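Local atomic coordinates of TRAP dicarboxylate transporter, DctP subunit (Anaerococcus prevoti, PDB entry 4N91), a protein that binds D-glucuronate in both its alpha and beta forms and probably acts as the extracytoplasmic solute-binding component of a TRAP transporter. Residues A[103-108]-A[132-137]; A[141-146]-A[243-248]. All blocks are in the same frame, centred on the assembly; numbering follows the deposited sequence.

Contact 1 (A[103-108]-A[132-137])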
# COMPACT_ATOMS: atom_id res chain seq x y z
N ASN A 103 0.68 2.77 -14.92
CA ASN A 103 -0.56 2.90 -15.70
C ASN A 103 -1.52 3.74 -14.89
O ASN A 103 -1.72 3.50 -13.69
CB ASN A 103 -1.19 1.55 -16.00
CG ASN A 103 -2.32 1.63 -17.01
OD1 ASN A 103 -3.41 2.11 -16.73
ND2 ASN A 103 -2.06 1.11 -18.21
N ASP A 104 -2.13 4.73 -15.53
CA ASP A 104 -2.95 5.69 -14.79
C ASP A 104 -4.21 5.11 -14.16
O ASP A 104 -4.76 5.72 -13.25
CB ASP A 104 -3.30 6.90 -15.66
CG ASP A 104 -4.25 6.58 -16.82
OD1 ASP A 104 -4.87 5.49 -16.87
OD2 ASP A 104 -4.39 7.46 -17.69
N VAL A 105 -4.70 3.96 -14.61
CA VAL A 105 -5.93 3.44 -14.04
C VAL A 105 -5.76 3.03 -12.57
O VAL A 105 -6.73 2.98 -11.82
CB VAL A 105 -6.53 2.29 -14.87
CG1 VAL A 105 -5.86 0.97 -14.55
CG2 VAL A 105 -8.02 2.20 -14.61
N TRP A 106 -4.53 2.76 -12.14
CA TRP A 106 -4.33 2.43 -10.71
C TRP A 106 -4.68 3.60 -9.79
O TRP A 106 -4.90 3.43 -8.59
CB TRP A 106 -2.90 1.98 -10.41
CG TRP A 106 -2.44 0.74 -11.10
CD1 TRP A 106 -1.77 0.67 -12.28
CD2 TRP A 106 -2.56 -0.61 -10.63
NE1 TRP A 106 -1.47 -0.63 -12.58
CE2 TRP A 106 -1.96 -1.44 -11.60
CE3 TRP A 106 -3.12 -1.20 -9.49
CZ2 TRP A 106 -1.88 -2.82 -11.46
CZ3 TRP A 106 -3.06 -2.57 -9.36
CH2 TRP A 106 -2.44 -3.36 -10.33
N GLU A 107 -4.74 4.80 -10.36
CA GLU A 107 -5.10 6.02 -9.63
C GLU A 107 -6.34 5.87 -8.81
O GLU A 107 -6.51 6.57 -7.83
CB GLU A 107 -5.41 7.16 -10.62
CG GLU A 107 -4.23 7.84 -11.17
CD GLU A 107 -4.59 8.79 -12.29
OE1 GLU A 107 -5.68 8.66 -12.94
OE2 GLU A 107 -3.74 9.67 -12.54
N ILE A 108 -7.26 5.02 -9.26
CA ILE A 108 -8.56 4.90 -8.59
C ILE A 108 -8.44 4.67 -7.08
O ILE A 108 -9.12 5.33 -6.28
CB ILE A 108 -9.45 3.82 -9.27
CG1 ILE A 108 -10.83 3.75 -8.62
CG2 ILE A 108 -8.81 2.44 -9.25
CD1 ILE A 108 -11.65 4.96 -8.79
N LYS A 132 -10.10 -6.83 -11.25
CA LYS A 132 -9.44 -7.52 -12.35
C LYS A 132 -9.02 -6.62 -13.52
O LYS A 132 -7.91 -6.75 -14.01
CB LYS A 132 -10.25 -8.73 -12.83
CG LYS A 132 -9.55 -10.03 -12.43
CD LYS A 132 -10.49 -11.19 -12.07
CE LYS A 132 -9.65 -12.42 -11.70
NZ LYS A 132 -10.43 -13.61 -11.27
N PRO A 133 -9.89 -5.70 -13.95
CA PRO A 133 -9.49 -4.79 -15.03
C PRO A 133 -8.32 -3.90 -14.65
O PRO A 133 -7.49 -3.56 -15.50
CB PRO A 133 -10.74 -3.93 -15.26
CG PRO A 133 -11.83 -4.75 -14.77
CD PRO A 133 -11.32 -5.56 -13.63
N ILE A 134 -8.24 -3.55 -13.37
CA ILE A 134 -7.15 -2.73 -12.87
C ILE A 134 -5.87 -3.56 -12.82
O ILE A 134 -4.83 -3.16 -13.34
CB ILE A 134 -7.47 -2.17 -11.48
CG1 ILE A 134 -8.81 -1.45 -11.48
CG2 ILE A 134 -6.37 -1.21 -11.00
CD1 ILE A 134 -8.87 -0.24 -12.35
N PHE A 135 -5.97 -4.74 -12.21
CA PHE A 135 -4.82 -5.63 -12.03
C PHE A 135 -4.20 -6.06 -13.37
O PHE A 135 -3.00 -6.32 -13.46
CB PHE A 135 -5.23 -6.89 -11.25
CG PHE A 135 -5.45 -6.66 -9.77
CD1 PHE A 135 -5.43 -5.40 -9.21
CD2 PHE A 135 -5.69 -7.75 -8.94
CE1 PHE A 135 -5.63 -5.23 -7.85
CE2 PHE A 135 -5.90 -7.57 -7.59
CZ PHE A 135 -5.86 -6.33 -7.05
N GLU A 136 -5.01 -6.12 -14.42
CA GLU A 136 -4.56 -6.56 -15.74
C GLU A 136 -4.11 -5.41 -16.64
O GLU A 136 -3.67 -5.64 -17.76
CB GLU A 136 -5.68 -7.34 -16.44
CG GLU A 136 -6.03 -8.62 -15.73
CD GLU A 136 -7.25 -9.32 -16.30
OE1 GLU A 136 -7.77 -8.88 -17.35
OE2 GLU A 136 -7.68 -10.31 -15.67
N SER A 137 -4.21 -4.19 -16.15
CA SER A 137 -3.99 -3.01 -16.97
C SER A 137 -2.56 -2.87 -17.48
O SER A 137 -2.32 -2.25 -18.52
CB SER A 137 -4.39 -1.76 -16.18
OG SER A 137 -3.50 -1.52 -15.12

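Contact 2 (A[141-146]-A[243-248])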
# COMPACT_ATOMS: atom_id res chain seq x y z
N GLY A 141 3.25 -3.59 -19.82
CA GLY A 141 4.39 -3.09 -19.09
C GLY A 141 5.13 -4.19 -18.33
O GLY A 141 6.12 -3.92 -17.64
N GLY A 142 4.66 -5.43 -18.45
CA GLY A 142 5.40 -6.57 -17.99
C GLY A 142 4.88 -7.25 -16.72
O GLY A 142 5.44 -8.25 -16.30
N PHE A 143 3.81 -6.74 -16.13
CA PHE A 143 3.28 -7.36 -14.92
C PHE A 143 1.76 -7.27 -14.78
O PHE A 143 1.08 -6.47 -15.44
CB PHE A 143 3.96 -6.76 -13.68
CG PHE A 143 3.69 -5.30 -13.45
CD1 PHE A 143 2.57 -4.87 -12.75
CD2 PHE A 143 4.59 -4.34 -13.90
CE1 PHE A 143 2.34 -3.52 -12.52
CE2 PHE A 143 4.37 -2.99 -13.68
CZ PHE A 143 3.26 -2.57 -12.98
N GLU A 144 1.22 -8.11 -13.90
CA GLU A 144 -0.18 -7.99 -13.54
C GLU A 144 -0.36 -8.24 -12.05
O GLU A 144 0.42 -8.98 -11.42
CB GLU A 144 -1.06 -8.90 -14.38
CG GLU A 144 -1.08 -10.32 -14.00
CD GLU A 144 -2.00 -11.15 -14.91
OE1 GLU A 144 -2.86 -10.58 -15.62
OE2 GLU A 144 -1.83 -12.38 -14.95
N GLY A 145 -1.37 -7.59 -11.50
CA GLY A 145 -1.74 -7.79 -10.10
C GLY A 145 -2.41 -9.14 -9.97
O GLY A 145 -3.19 -9.55 -10.83
N VAL A 146 -2.08 -9.84 -8.89
CA VAL A 146 -2.68 -11.14 -8.62
C VAL A 146 -3.50 -11.19 -7.33
O VAL A 146 -4.41 -12.03 -7.21
CB VAL A 146 -1.63 -12.27 -8.62
CG1 VAL A 146 -1.02 -12.42 -10.03
CG2 VAL A 146 -0.58 -12.07 -7.52
N ILE A 243 -0.29 -4.16 -3.44
CA ILE A 243 -0.63 -5.04 -4.55
C ILE A 243 0.49 -6.05 -4.77
O ILE A 243 1.67 -5.68 -4.81
CB ILE A 243 -0.82 -4.24 -5.85
CG1 ILE A 243 -1.80 -3.08 -5.63
CG2 ILE A 243 -1.28 -5.15 -6.98
CD1 ILE A 243 -3.23 -3.49 -5.31
N VAL A 244 0.13 -7.32 -4.89
CA VAL A 244 1.09 -8.34 -5.27
C VAL A 244 1.09 -8.42 -6.78
O VAL A 244 0.05 -8.69 -7.39
CB VAL A 244 0.70 -9.69 -4.68
CG1 VAL A 244 1.75 -10.72 -4.97
CG2 VAL A 244 0.46 -9.55 -3.17
N ILE A 245 2.24 -8.12 -7.38
CA ILE A 245 2.35 -8.14 -8.82
C ILE A 245 3.27 -9.27 -9.26
O ILE A 245 4.23 -9.60 -8.57
CB ILE A 245 2.84 -6.78 -9.42
CG1 ILE A 245 4.22 -6.40 -8.90
CG2 ILE A 245 1.83 -5.68 -9.15
CD1 ILE A 245 4.85 -5.23 -9.66
N ALA A 246 2.95 -9.88 -10.39
CA ALA A 246 3.76 -10.95 -10.95
C ALA A 246 4.17 -10.62 -12.39
O ALA A 246 3.42 -9.98 -13.13
CB ALA A 246 2.98 -12.25 -10.92
N ASN A 247 5.39 -11.01 -12.76
CA ASN A 247 5.85 -10.88 -14.13
C ASN A 247 4.88 -11.61 -15.04
O ASN A 247 4.56 -12.79 -14.82
CB ASN A 247 7.26 -11.43 -14.31
CG ASN A 247 7.72 -11.37 -15.76
OD1 ASN A 247 7.61 -12.35 -16.50
ND2 ASN A 247 8.15 -10.20 -16.20
N TYR A 248 4.41 -10.91 -16.06
CA TYR A 248 3.30 -11.41 -16.88
C TYR A 248 3.70 -12.62 -17.74
O TYR A 248 2.99 -13.64 -17.76
CB TYR A 248 2.74 -10.28 -17.73
CG TYR A 248 1.54 -10.70 -18.53
CD1 TYR A 248 0.42 -11.22 -17.91
CD2 TYR A 248 1.53 -10.59 -19.91
CE1 TYR A 248 -0.70 -11.62 -18.64
CE2 TYR A 248 0.41 -10.99 -20.65
CZ TYR A 248 -0.69 -11.49 -20.00
OH TYR A 248 -1.81 -11.90 -20.72

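Contact 1 (A[103-108]-A[132-137])
W106 and I134 meet where the 3-10 turn 104-106 of the loop after helix 96-99 docks on the last turn of helix 128-135. In a CH-pi contact, the methyl I134 CG2 sits over the indole, 4.0 Å from the centroid of the six-membered ring of W106 and 26° off its normal. I134 O comes over the same face nearer the rim, 3.5 Å from W106 CZ2. That carbonyl is gripped from within its own helix end by S137 N and by S137 OG, the latter bond 2.8 Å long. W106 NE1 lies near S137 OG but is not bonded to it; its hydrogen bond goes to T138 OG1, which helps set the turn of the indole. Beyond the far rim of W106, CZ3 meets F135 CD1 at 3.7 Å; the two rings touch rim to rim, with planes 22° apart, and both rest on I243 of strand 242-247.

In this family 7 solute-binding protein, the loop is thereby held on helix 128-135, with the W106 side chain about 12 Å from the nearest atoms of bound alpha-D-glucuronate and so not part of the pocket wall. V105 brings one methyl to each neighbour: CG2, anti to the backbone N, presses on I134 CD1 at a tight 3.4 Å, while CG1 lies 3.5 Å from S137 CB. F324 of helix 322-334 packs against I134 and I108 as well. At the start of the turn, N103 OD1 accepts V105 N at 3.1 Å on a lone pair, an Asx turn that helps orient the amide, whose face is turned toward S137 CB and OG.

Contact 2 (A[141-146]-A[243-248])
The F143 ring carries I245 CD1 over one face, 4.0 Å from its centroid and 18° off the normal, while I245 CG2 reaches ring atom F143 CD1 at 3.8 Å. A chi1 of 65° sets F143 CG between the backbone N and the carbonyl carbon, with the ring beside I245; the ring also meets V81 and Q85 of helix 77-86. The Y248 ring is approached at its edge by the E144 carboxylate, OE2 lying in the ring plane and E144 CD 3.9 Å from Y248 CD1; the two planes are 78° apart. E144 OE1 forms a salt bridge with R139, whereas OE2 lies near E252 OE2, a like charge whose repulsion is probably offset by R139 and, weakly and at long range, by R259. An alanine in place of E144 would probably leave R139 without this salt-bridge mate and the edge of Y248 without its acidic neighbour.

E144 and A246 form a hydrogen-bonded antiparallel pair, E144 N to A246 O at 3.0 Å and A246 N to E144 O at 2.9 Å. V146 N continues the ladder to V244 O at 2.8 Å, and V146 CG2 lies against V244 CG1. At G145, which has no side chain, I243 CG2 lies 4.1 Å from G145 CA. Y248 N closes the other end on G142 O, next to N247, whose OD1 caps W250 N of helix 248-253 and whose ND2 binds T84 O. Strand 242-247, antiparallel to both 91-95 and the edge strand 143-149, gives the sheet order 2-1-3-n-4 of type II periplasmic binding proteins.

Overall arrangement
From the N terminus, the chain leaves helix 96-99, makes the turn 103-108, runs through helices 118-125 and 128-135 and returns at 132-137, where contact 1 closes this short loop. Contact 2 opens directly afterwards at 141-146, so the two lie in series and neither encloses the other. Contact 2 spans a far longer excursion, which includes strands 154-158, 173-176, 192-195 and 212-215 before the chain comes back along 231-238 to 243-248. The two are joined where F135 O lies 2.8 Å from G145 N, a probable hydrogen bond, and where F135 CE1 packs on I243 CD1. Together they attach the loop and helix 128-135 to the edge of the five-stranded sheet.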